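Local atomic coordinates of dimethyladenosine transferase, putative (PDB entry 2H1R), a protein that probably transfers methyl groups from S-adenosyl-L-methionine to adenine bases of ribosomal RNA. Residues K142-A150 against L160-T171; M235-W243 against F289-F297. All coordinates share one frame; numbering follows the deposited sequence. Where two conformers were deposited one is given.

Contact 1 (K142-A150 against L160-T171); sequences KEFAERMLA and LTINVKLFCKVT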
loop_
_atom_site.group_PDB
_atom_site.type_symbol
_atom_site.label_atom_id
_atom_site.label_comp_id
_atom_site.label_asym_id
_atom_site.label_seq_id
_atom_site.Cartn_x
_atom_site.Cartn_y
_atom_site.Cartn_z
ATOM N N LYS A 142 6.257 12.189 -7.877
ATOM C CA LYS A 142 4.897 12.696 -8.101
ATOM C C LYS A 142 3.952 11.720 -8.810
ATOM O O LYS A 142 2.769 11.619 -8.464
ATOM C CB LYS A 142 4.938 13.998 -8.913
ATOM C CG LYS A 142 3.566 14.639 -9.187
ATOM C CD LYS A 142 3.669 15.883 -10.103
ATOM C CE LYS A 142 3.803 15.506 -11.596
ATOM N NZ LYS A 142 4.059 16.731 -12.436
ATOM N N GLU A 143 4.495 11.036 -9.808
ATOM C CA GLU A 143 3.718 10.188 -10.720
ATOM C C GLU A 143 3.152 8.999 -9.909
ATOM O O GLU A 143 1.956 8.653 -10.033
ATOM C CB GLU A 143 4.613 9.701 -11.877
ATOM C CG GLU A 143 5.455 10.793 -12.672
ATOM C CD GLU A 143 6.577 11.525 -11.879
ATOM O OE1 GLU A 143 6.293 12.555 -11.255
ATOM O OE2 GLU A 143 7.760 11.117 -11.920
ATOM N N PHE A 144 3.994 8.429 -9.040
ATOM C CA PHE A 144 3.570 7.308 -8.195
ATOM C C PHE A 144 2.521 7.745 -7.186
ATOM O O PHE A 144 1.508 7.093 -7.025
ATOM C CB PHE A 144 4.760 6.644 -7.494
ATOM C CG PHE A 144 4.380 5.404 -6.729
ATOM C CD1 PHE A 144 4.343 4.167 -7.360
ATOM C CD2 PHE A 144 4.042 5.467 -5.387
ATOM C CE1 PHE A 144 3.981 3.017 -6.654
ATOM C CE2 PHE A 144 3.683 4.309 -4.684
ATOM C CZ PHE A 144 3.642 3.093 -5.319
ATOM N N ALA A 145 2.774 8.855 -6.494
ATOM C CA ALA A 145 1.776 9.415 -5.591
ATOM C C ALA A 145 0.447 9.733 -6.273
ATOM O O ALA A 145 -0.588 9.540 -5.660
ATOM C CB ALA A 145 2.320 10.620 -4.879
ATOM N N GLU A 146 0.462 10.222 -7.524
ATOM C CA GLU A 146 -0.813 10.552 -8.211
ATOM C C GLU A 146 -1.664 9.274 -8.379
ATOM O O GLU A 146 -2.869 9.313 -8.242
ATOM C CB GLU A 146 -0.604 11.111 -9.624
ATOM C CG GLU A 146 -0.119 12.547 -9.853
ATOM C CD GLU A 146 0.059 12.767 -11.379
ATOM O OE1 GLU A 146 -0.892 12.416 -12.156
ATOM O OE2 GLU A 146 1.154 13.228 -11.820
ATOM N N ARG A 147 -0.998 8.159 -8.674
ATOM C CA ARG A 147 -1.639 6.822 -8.744
ATOM C C ARG A 147 -2.278 6.350 -7.424
ATOM O O ARG A 147 -3.381 5.833 -7.397
ATOM C CB ARG A 147 -0.597 5.799 -9.137
ATOM C CG ARG A 147 -0.052 5.907 -10.543
ATOM C CD ARG A 147 0.026 4.523 -11.177
ATOM N NE ARG A 147 1.125 3.703 -10.692
ATOM C CZ ARG A 147 1.074 2.377 -10.518
ATOM N NH1 ARG A 147 -0.047 1.689 -10.744
ATOM N NH2 ARG A 147 2.143 1.730 -10.085
ATOM N N MET A 148 -1.573 6.544 -6.308
ATOM C CA MET A 148 -2.112 6.140 -5.030
ATOM C C MET A 148 -3.323 7.014 -4.738
ATOM O O MET A 148 -4.239 6.589 -4.079
ATOM C CB MET A 148 -1.069 6.353 -3.918
ATOM C CG MET A 148 0.112 5.403 -3.971
ATOM S SD MET A 148 1.286 5.904 -2.699
ATOM C CE MET A 148 0.410 5.392 -1.198
ATOM N N LEU A 149 -3.288 8.261 -5.213
ATOM C CA LEU A 149 -4.323 9.246 -4.926
ATOM C C LEU A 149 -5.405 9.279 -6.028
ATOM O O LEU A 149 -6.323 10.083 -5.986
ATOM C CB LEU A 149 -3.681 10.651 -4.813
ATOM C CG LEU A 149 -2.821 10.868 -3.543
ATOM C CD1 LEU A 149 -1.943 12.141 -3.671
ATOM C CD2 LEU A 149 -3.701 10.940 -2.364
ATOM N N ALA A 150 -5.279 8.417 -7.014
ATOM C CA ALA A 150 -6.209 8.456 -8.168
ATOM C C ALA A 150 -7.709 8.389 -7.869
ATOM O O ALA A 150 -8.186 7.711 -6.918
ATOM C CB ALA A 150 -5.779 7.471 -9.217
ATOM N N LEU A 160 -3.125 -0.848 -7.792
ATOM C CA LEU A 160 -2.404 -0.176 -6.690
ATOM C C LEU A 160 -3.322 0.694 -5.881
ATOM O O LEU A 160 -3.359 0.610 -4.632
ATOM C CB LEU A 160 -1.258 0.708 -7.227
ATOM C CG LEU A 160 -0.726 1.780 -6.255
ATOM C CD1 LEU A 160 -0.015 1.108 -5.059
ATOM C CD2 LEU A 160 0.221 2.770 -6.972
ATOM N N THR A 161 -4.064 1.561 -6.579
ATOM C CA THR A 161 -4.987 2.473 -5.940
ATOM C C THR A 161 -6.001 1.782 -5.071
ATOM O O THR A 161 -6.250 2.220 -3.934
ATOM C CB THR A 161 -5.770 3.381 -6.957
ATOM O OG1 THR A 161 -4.898 3.804 -8.019
ATOM C CG2 THR A 161 -6.344 4.553 -6.232
ATOM N N ILE A 162 -6.613 0.719 -5.582
ATOM C CA ILE A 162 -7.640 0.056 -4.790
ATOM C C ILE A 162 -7.024 -0.672 -3.577
ATOM O O ILE A 162 -7.594 -0.612 -2.492
ATOM C CB ILE A 162 -8.547 -0.861 -5.634
ATOM C CG1 ILE A 162 -9.315 -0.034 -6.659
ATOM C CG2 ILE A 162 -9.599 -1.560 -4.743
ATOM C CD1 ILE A 162 -10.350 -0.861 -7.519
ATOM N N ASN A 163 -5.876 -1.312 -3.764
ATOM C CA ASN A 163 -5.112 -1.910 -2.632
ATOM C C ASN A 163 -4.876 -0.945 -1.504
ATOM O O ASN A 163 -5.229 -1.216 -0.327
ATOM C CB ASN A 163 -3.817 -2.524 -3.107
ATOM C CG ASN A 163 -4.030 -3.898 -3.685
ATOM O OD1 ASN A 163 -4.958 -4.583 -3.296
ATOM N ND2 ASN A 163 -3.211 -4.295 -4.616
ATOM N N VAL A 164 -4.362 0.225 -1.860
ATOM C CA VAL A 164 -4.127 1.298 -0.883
ATOM C C VAL A 164 -5.409 1.721 -0.162
ATOM O O VAL A 164 -5.425 1.869 1.096
ATOM C CB VAL A 164 -3.419 2.509 -1.568
ATOM C CG1 VAL A 164 -3.295 3.697 -0.618
ATOM C CG2 VAL A 164 -2.051 2.103 -2.003
ATOM N N LYS A 165 -6.483 1.908 -0.929
ATOM C CA LYS A 165 -7.733 2.387 -0.400
ATOM C C LYS A 165 -8.371 1.337 0.536
ATOM O O LYS A 165 -9.072 1.694 1.494
ATOM C CB LYS A 165 -8.710 2.694 -1.538
ATOM C CG LYS A 165 -8.459 4.027 -2.294
ATOM C CD LYS A 165 -9.295 4.095 -3.561
ATOM C CE LYS A 165 -10.739 4.523 -3.250
ATOM N NZ LYS A 165 -11.624 4.254 -4.448
ATOM N N LEU A 166 -8.146 0.065 0.236
ATOM C CA LEU A 166 -8.718 -0.981 1.070
ATOM C C LEU A 166 -8.061 -0.932 2.434
ATOM O O LEU A 166 -8.750 -0.976 3.446
ATOM C CB LEU A 166 -8.540 -2.378 0.461
ATOM C CG LEU A 166 -9.041 -3.490 1.424
ATOM C CD1 LEU A 166 -10.501 -3.355 1.658
ATOM C CD2 LEU A 166 -8.756 -4.848 0.902
ATOM N N PHE A 167 -6.743 -0.827 2.453
ATOM C CA PHE A 167 -6.009 -0.947 3.695
ATOM C C PHE A 167 -5.871 0.335 4.527
ATOM O O PHE A 167 -5.716 0.261 5.761
ATOM C CB PHE A 167 -4.719 -1.720 3.455
ATOM C CG PHE A 167 -4.982 -3.157 3.034
ATOM C CD1 PHE A 167 -5.401 -4.109 3.979
ATOM C CD2 PHE A 167 -4.928 -3.522 1.676
ATOM C CE1 PHE A 167 -5.700 -5.420 3.598
ATOM C CE2 PHE A 167 -5.233 -4.852 1.267
ATOM C CZ PHE A 167 -5.606 -5.798 2.221
ATOM N N CYS A 168 -5.976 1.488 3.868
ATOM C CA CYS A 168 -5.749 2.769 4.518
ATOM C C CYS A 168 -6.714 3.876 4.072
ATOM O O CYS A 168 -7.457 3.727 3.103
ATOM C CB CYS A 168 -4.302 3.221 4.274
ATOM S SG CYS A 168 -3.015 1.985 4.606
ATOM N N LYS A 169 -6.716 4.969 4.820
ATOM C CA LYS A 169 -7.170 6.255 4.320
ATOM C C LYS A 169 -5.880 6.937 3.876
ATOM O O LYS A 169 -4.914 7.056 4.663
ATOM C CB LYS A 169 -7.867 7.065 5.406
ATOM C CG LYS A 169 -8.961 6.272 6.137
ATOM C CD LYS A 169 -9.610 7.096 7.237
ATOM C CE LYS A 169 -8.787 7.038 8.537
ATOM N NZ LYS A 169 -8.982 8.261 9.352
ATOM N N VAL A 170 -5.874 7.359 2.615
ATOM C CA VAL A 170 -4.738 8.008 1.981
ATOM C C VAL A 170 -5.079 9.469 1.708
ATOM O O VAL A 170 -6.092 9.761 1.060
ATOM C CB VAL A 170 -4.406 7.358 0.639
ATOM C CG1 VAL A 170 -3.016 7.823 0.129
ATOM C CG2 VAL A 170 -4.457 5.857 0.780
ATOM N N THR A 171 -4.238 10.374 2.207
ATOM C CA THR A 171 -4.415 11.792 1.928
ATOM C C THR A 171 -3.107 12.440 1.489
ATOM O O THR A 171 -2.037 11.982 1.860
ATOM C CB THR A 171 -4.960 12.548 3.145
ATOM O OG1 THR A 171 -4.143 12.256 4.269
ATOM C CG2 THR A 171 -6.427 12.172 3.449
HETATM O O HOH W 1 -1.292 -1.404 -10.337
#

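Contact 2 (M235-W243 against F289-F297); sequences MLEHNYKNW and FNKKGIHFF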
loop_
_atom_site.group_PDB
_atom_site.type_symbol
_atom_site.label_atom_id
_atom_site.label_comp_id
_atom_site.label_asym_id
_atom_site.label_seq_id
_atom_site.Cartn_x
_atom_site.Cartn_y
_atom_site.Cartn_z
ATOM N N MET A 235 -9.090 -21.711 -15.420
ATOM C CA MET A 235 -8.343 -21.510 -14.178
ATOM C C MET A 235 -9.258 -21.573 -12.966
ATOM O O MET A 235 -8.924 -22.228 -11.988
ATOM C CB MET A 235 -7.550 -20.208 -14.157
ATOM C CG MET A 235 -7.138 -19.780 -12.700
ATOM S SD MET A 235 -6.234 -18.232 -12.793
ATOM C CE MET A 235 -7.612 -17.083 -13.030
ATOM N N LEU A 236 -10.394 -20.877 -13.006
ATOM C CA LEU A 236 -11.282 -20.829 -11.844
ATOM C C LEU A 236 -11.924 -22.197 -11.570
ATOM O O LEU A 236 -12.030 -22.621 -10.410
ATOM C CB LEU A 236 -12.345 -19.723 -11.993
ATOM C CG LEU A 236 -11.821 -18.293 -11.919
ATOM C CD1 LEU A 236 -12.985 -17.354 -12.003
ATOM C CD2 LEU A 236 -11.005 -18.081 -10.612
ATOM N N GLU A 237 -12.308 -22.917 -12.624
ATOM C CA GLU A 237 -12.918 -24.228 -12.438
ATOM C C GLU A 237 -11.941 -25.239 -11.817
ATOM O O GLU A 237 -12.373 -26.058 -10.972
ATOM C CB GLU A 237 -13.526 -24.806 -13.727
ATOM C CG GLU A 237 -14.448 -25.985 -13.411
ATOM C CD GLU A 237 -15.112 -26.577 -14.623
ATOM O OE1 GLU A 237 -14.687 -26.269 -15.763
ATOM O OE2 GLU A 237 -16.073 -27.354 -14.433
ATOM N N HIS A 238 -10.688 -25.201 -12.253
ATOM C CA HIS A 238 -9.614 -26.007 -11.638
ATOM C C HIS A 238 -9.517 -25.776 -10.128
ATOM O O HIS A 238 -9.475 -26.740 -9.350
ATOM C CB HIS A 238 -8.258 -25.709 -12.263
ATOM C CG HIS A 238 -7.158 -26.607 -11.764
ATOM N ND1 HIS A 238 -7.137 -27.964 -12.005
ATOM C CD2 HIS A 238 -6.054 -26.339 -11.027
ATOM C CE1 HIS A 238 -6.061 -28.491 -11.445
ATOM N NE2 HIS A 238 -5.387 -27.525 -10.848
ATOM N N ASN A 239 -9.460 -24.507 -9.744
ATOM C CA ASN A 239 -9.429 -24.110 -8.328
ATOM C C ASN A 239 -10.684 -24.542 -7.587
ATOM O O ASN A 239 -10.589 -25.037 -6.445
ATOM C CB ASN A 239 -9.200 -22.596 -8.170
ATOM C CG ASN A 239 -7.779 -22.190 -8.453
ATOM O OD1 ASN A 239 -6.893 -23.030 -8.642
ATOM N ND2 ASN A 239 -7.541 -20.901 -8.471
ATOM N N TYR A 240 -11.848 -24.405 -8.218
ATOM C CA TYR A 240 -13.088 -24.878 -7.644
ATOM C C TYR A 240 -13.102 -26.389 -7.399
ATOM O O TYR A 240 -13.515 -26.848 -6.328
ATOM C CB TYR A 240 -14.289 -24.500 -8.510
ATOM C CG TYR A 240 -15.637 -25.046 -8.015
ATOM C CD1 TYR A 240 -16.206 -24.582 -6.837
ATOM C CD2 TYR A 240 -16.341 -26.027 -8.743
ATOM C CE1 TYR A 240 -17.418 -25.050 -6.363
ATOM C CE2 TYR A 240 -17.603 -26.505 -8.279
ATOM C CZ TYR A 240 -18.114 -26.025 -7.075
ATOM O OH TYR A 240 -19.336 -26.421 -6.591
ATOM N N LYS A 241 -12.666 -27.169 -8.375
ATOM C CA LYS A 241 -12.616 -28.628 -8.139
ATOM C C LYS A 241 -11.616 -29.013 -7.034
ATOM O O LYS A 241 -11.904 -29.902 -6.225
ATOM C CB LYS A 241 -12.313 -29.362 -9.439
ATOM C CG LYS A 241 -13.481 -29.307 -10.421
ATOM C CD LYS A 241 -12.984 -29.666 -11.819
ATOM C CE LYS A 241 -14.120 -29.716 -12.837
ATOM N NZ LYS A 241 -14.989 -30.905 -12.661
ATOM N N ASN A 242 -10.469 -28.349 -7.005
ATOM C CA ASN A 242 -9.464 -28.538 -5.949
ATOM C C ASN A 242 -10.016 -28.241 -4.546
ATOM O O ASN A 242 -9.785 -29.027 -3.617
ATOM C CB ASN A 242 -8.242 -27.650 -6.157
ATOM C CG ASN A 242 -7.201 -28.252 -7.110
ATOM O OD1 ASN A 242 -7.346 -29.359 -7.605
ATOM N ND2 ASN A 242 -6.149 -27.482 -7.375
ATOM N N TRP A 243 -10.725 -27.109 -4.402
ATOM C CA TRP A 243 -11.400 -26.733 -3.160
ATOM C C TRP A 243 -12.382 -27.794 -2.727
ATOM O O TRP A 243 -12.445 -28.186 -1.536
ATOM C CB TRP A 243 -12.162 -25.408 -3.338
ATOM C CG TRP A 243 -12.912 -24.953 -2.089
ATOM C CD1 TRP A 243 -14.245 -25.059 -1.854
ATOM C CD2 TRP A 243 -12.349 -24.302 -0.939
ATOM N NE1 TRP A 243 -14.558 -24.498 -0.615
ATOM C CE2 TRP A 243 -13.401 -24.050 -0.038
ATOM C CE3 TRP A 243 -11.043 -23.934 -0.576
ATOM C CZ2 TRP A 243 -13.200 -23.417 1.207
ATOM C CZ3 TRP A 243 -10.832 -23.299 0.670
ATOM C CH2 TRP A 243 -11.923 -23.047 1.545
ATOM N N PHE A 289 -17.958 -14.784 -4.674
ATOM C CA PHE A 289 -17.162 -15.892 -5.225
ATOM C C PHE A 289 -16.792 -16.899 -4.134
ATOM O O PHE A 289 -17.066 -18.095 -4.285
ATOM C CB PHE A 289 -15.894 -15.438 -5.952
ATOM C CG PHE A 289 -16.156 -14.862 -7.332
ATOM C CD1 PHE A 289 -15.777 -13.552 -7.644
ATOM C CD2 PHE A 289 -16.741 -15.645 -8.319
ATOM C CE1 PHE A 289 -16.008 -13.030 -8.933
ATOM C CE2 PHE A 289 -16.964 -15.131 -9.596
ATOM C CZ PHE A 289 -16.621 -13.804 -9.889
ATOM N N ASN A 290 -16.221 -16.419 -3.025
ATOM C CA ASN A 290 -15.759 -17.380 -1.985
ATOM C C ASN A 290 -16.921 -18.209 -1.395
ATOM O O ASN A 290 -16.735 -19.396 -1.087
ATOM C CB ASN A 290 -15.014 -16.667 -0.866
ATOM C CG ASN A 290 -13.619 -16.210 -1.257
ATOM O OD1 ASN A 290 -12.994 -15.501 -0.481
ATOM N ND2 ASN A 290 -13.089 -16.675 -2.406
ATOM N N LYS A 291 -18.088 -17.582 -1.233
ATOM C CA LYS A 291 -19.312 -18.254 -0.741
ATOM C C LYS A 291 -19.680 -19.454 -1.622
ATOM O O LYS A 291 -20.175 -20.501 -1.130
ATOM C CB LYS A 291 -20.456 -17.238 -0.640
ATOM C CG LYS A 291 -21.606 -17.572 0.226
ATOM C CD LYS A 291 -22.395 -16.288 0.632
ATOM N N LYS A 292 -19.360 -19.353 -2.909
ATOM C CA LYS A 292 -19.570 -20.469 -3.859
ATOM C C LYS A 292 -18.449 -21.459 -3.928
ATOM O O LYS A 292 -18.493 -22.390 -4.738
ATOM C CB LYS A 292 -19.824 -19.909 -5.259
ATOM C CG LYS A 292 -21.233 -19.411 -5.410
ATOM C CD LYS A 292 -21.526 -18.892 -6.819
ATOM C CE LYS A 292 -23.027 -19.079 -7.146
ATOM N NZ LYS A 292 -23.378 -18.752 -8.556
ATOM N N GLY A 293 -17.411 -21.260 -3.113
ATOM C CA GLY A 293 -16.213 -22.105 -3.192
ATOM C C GLY A 293 -15.246 -21.760 -4.308
ATOM O O GLY A 293 -14.393 -22.567 -4.660
ATOM N N ILE A 294 -15.402 -20.577 -4.897
ATOM C CA ILE A 294 -14.480 -20.114 -5.944
ATOM C C ILE A 294 -13.444 -19.191 -5.283
ATOM O O ILE A 294 -13.779 -18.122 -4.786
ATOM C CB ILE A 294 -15.240 -19.372 -7.098
ATOM C CG1 ILE A 294 -16.245 -20.325 -7.781
ATOM C CG2 ILE A 294 -14.242 -18.795 -8.157
ATOM C CD1 ILE A 294 -17.332 -19.632 -8.625
ATOM N N HIS A 295 -12.198 -19.659 -5.296
ATOM C CA HIS A 295 -11.060 -19.010 -4.697
ATOM C C HIS A 295 -10.036 -18.595 -5.757
ATOM O O HIS A 295 -9.898 -19.249 -6.808
ATOM C CB HIS A 295 -10.427 -19.938 -3.628
ATOM C CG HIS A 295 -11.321 -20.131 -2.443
ATOM N ND1 HIS A 295 -11.215 -19.357 -1.308
ATOM C CD2 HIS A 295 -12.412 -20.921 -2.260
ATOM C CE1 HIS A 295 -12.164 -19.702 -0.452
ATOM N NE2 HIS A 295 -12.910 -20.643 -1.010
ATOM N N PHE A 296 -9.317 -17.509 -5.462
ATOM C CA PHE A 296 -8.314 -16.922 -6.367
ATOM C C PHE A 296 -6.857 -17.274 -5.966
ATOM O O PHE A 296 -6.331 -16.751 -4.997
ATOM C CB PHE A 296 -8.592 -15.402 -6.477
ATOM C CG PHE A 296 -10.003 -15.103 -6.995
ATOM C CD1 PHE A 296 -10.247 -15.029 -8.363
ATOM C CD2 PHE A 296 -11.068 -14.950 -6.123
ATOM C CE1 PHE A 296 -11.541 -14.778 -8.861
ATOM C CE2 PHE A 296 -12.365 -14.722 -6.599
ATOM C CZ PHE A 296 -12.596 -14.642 -7.989
ATOM N N PHE A 297 -6.236 -18.162 -6.737
ATOM C CA PHE A 297 -4.879 -18.687 -6.467
ATOM C C PHE A 297 -4.167 -19.043 -7.773
ATOM O O PHE A 297 -4.781 -19.653 -8.670
ATOM C CB PHE A 297 -4.992 -19.938 -5.594
ATOM C CG PHE A 297 -3.658 -20.634 -5.319
ATOM C CD1 PHE A 297 -3.247 -21.729 -6.105
ATOM C CD2 PHE A 297 -2.820 -20.192 -4.294
ATOM C CE1 PHE A 297 -2.016 -22.369 -5.854
ATOM C CE2 PHE A 297 -1.576 -20.830 -4.037
ATOM C CZ PHE A 297 -1.181 -21.908 -4.812
HETATM O O HOH W 2 -12.053 -21.112 -8.330
#

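Contact 1 (K142-A150 against L160-T171)
The guanidinium of Arg147 lies flat against Leu160. Methyl CD2 of Leu160 sits over the centre of one guanidinium face, with Leu160 CD2 3.7 Å from Arg147 CZ. At the edge, in the plane of the group, is a water. It accepts a hydrogen bond from Leu160 N, near the start of helix 159-167, and a weak one from Arg147 NH1. The second flat group is the Phe144 ring, which the same methyl approaches obliquely. Leu160 CD2 is 4.2 Å from the centroid of the Phe144 ring, an off-centre CH-pi contact. The Phe144 ring is brought there by its first torsion, which sets CG opposite the backbone N (chi1 -174°). The ring also meets Phe140 and packs on helix 119-128.

One direct hydrogen bond joins the two segments. Thr161 OG1 donates to Arg147 O at 2.6 Å, from 29° out of the carbonyl plane. This oxygen belongs to the last turn of helix 142-148. Methyl CG2 of Thr161 rests 3.6 Å from Met148 O.

Beyond this bond the packing is apolar. Met148 bends at its last torsion, and Met148 CE meets Val164 CG1 at 4.1 Å. Leu149 CD2 reaches Val170 CG1 at 4.0 Å, on the edge strand 168-176. Leu194 of the neighbouring strand touches both Met148 and Val170.

The axes of the two short helices cross at -61°, 9.4 Å apart. The contact thus packs two consecutive helices and the following strand on the side of the methyltransferase sheet. The Thr161 hydroxyl is bonded to both Arg147 O and Ser158 N. This fixes its rotation and ties the end of helix 142-148 to the start of helix 159-167. The Leu160 methyl takes a guanidinium face and leaves the edge to polar partners such as the water.

Contact 2 (M235-W243 against F289-F297)
Asn239 reaches from helix 230-246 to the last residues of the modelled chain. Its amide nitrogen serves two carbonyls. Asn239 ND2 donates to Phe297 O at 3.0 Å. This bond is nearly straight (169°), lies in both the amide and carbonyl planes, and uses a lone pair of the oxygen. The second, Asn239 ND2 to His295 O at 3.3 Å, is weak. His295 O also accepts from a water, and that water donates to Leu236 O at 2.6 Å. The water thus links a helix carbonyl to the C-terminal tail.

His295 stacks face to face on the six-membered ring of Trp243. The centroids are 4.0 Å apart and the planes are at 28°. His295 NE2 lies over the Trp243 ring, while ND1 is hydrogen-bonded to Glu207 OE1. Asn290 ND2 lies over the opposite face of the imidazole, toward its rim. It donates to Ile294 O at 2.9 Å and to Glu207 OE2. Glu207 OE2 accepts from Phe296 N as well, so one carboxylate grips three points of this segment.

With CG trans to its backbone N (chi1 176°), Tyr240 sends its ring toward the turn at Gly293. Gly293 O sits at the ring edge, 3.5 Å from Tyr240 CD1. The hydroxyl of Tyr240 is hydrogen-bonded to Val252 N. Deeper in, Leu236 CD2 touches Phe296 CE1 at 3.8 Å, and Phe296 packs on helix 205-216.

Helix 279-291 ends in a Schellman motif. Gly293 has positive phi, and the bonds Ile294 N to Phe289 O and Gly293 N to Asn290 O close the last turn. The arrangement is a Schellman-terminated helix whose extended tail packs along another helix, within the helical C-terminal part of this methyltransferase.

From the N terminus, the chain first lays down all five parallel strands of the methyltransferase sheet. Contact 1 then closes a short loop: nine residues separate segments 142-150 and 160-171. The second segment runs from helix 159-167 into strand 168-176, the edge strand, and strand 189-196 then pairs antiparallel beside it. The chain next passes into the helical C-terminal part. There contact 2 closes a longer loop of 45 residues, including helix 256-266, and fastens the end of the modelled chain to helix 230-246. The two loops are in series and neither nest nor cross. Helix 205-216 packs on segment 160-171 and on Met235 and Phe296 of contact 2.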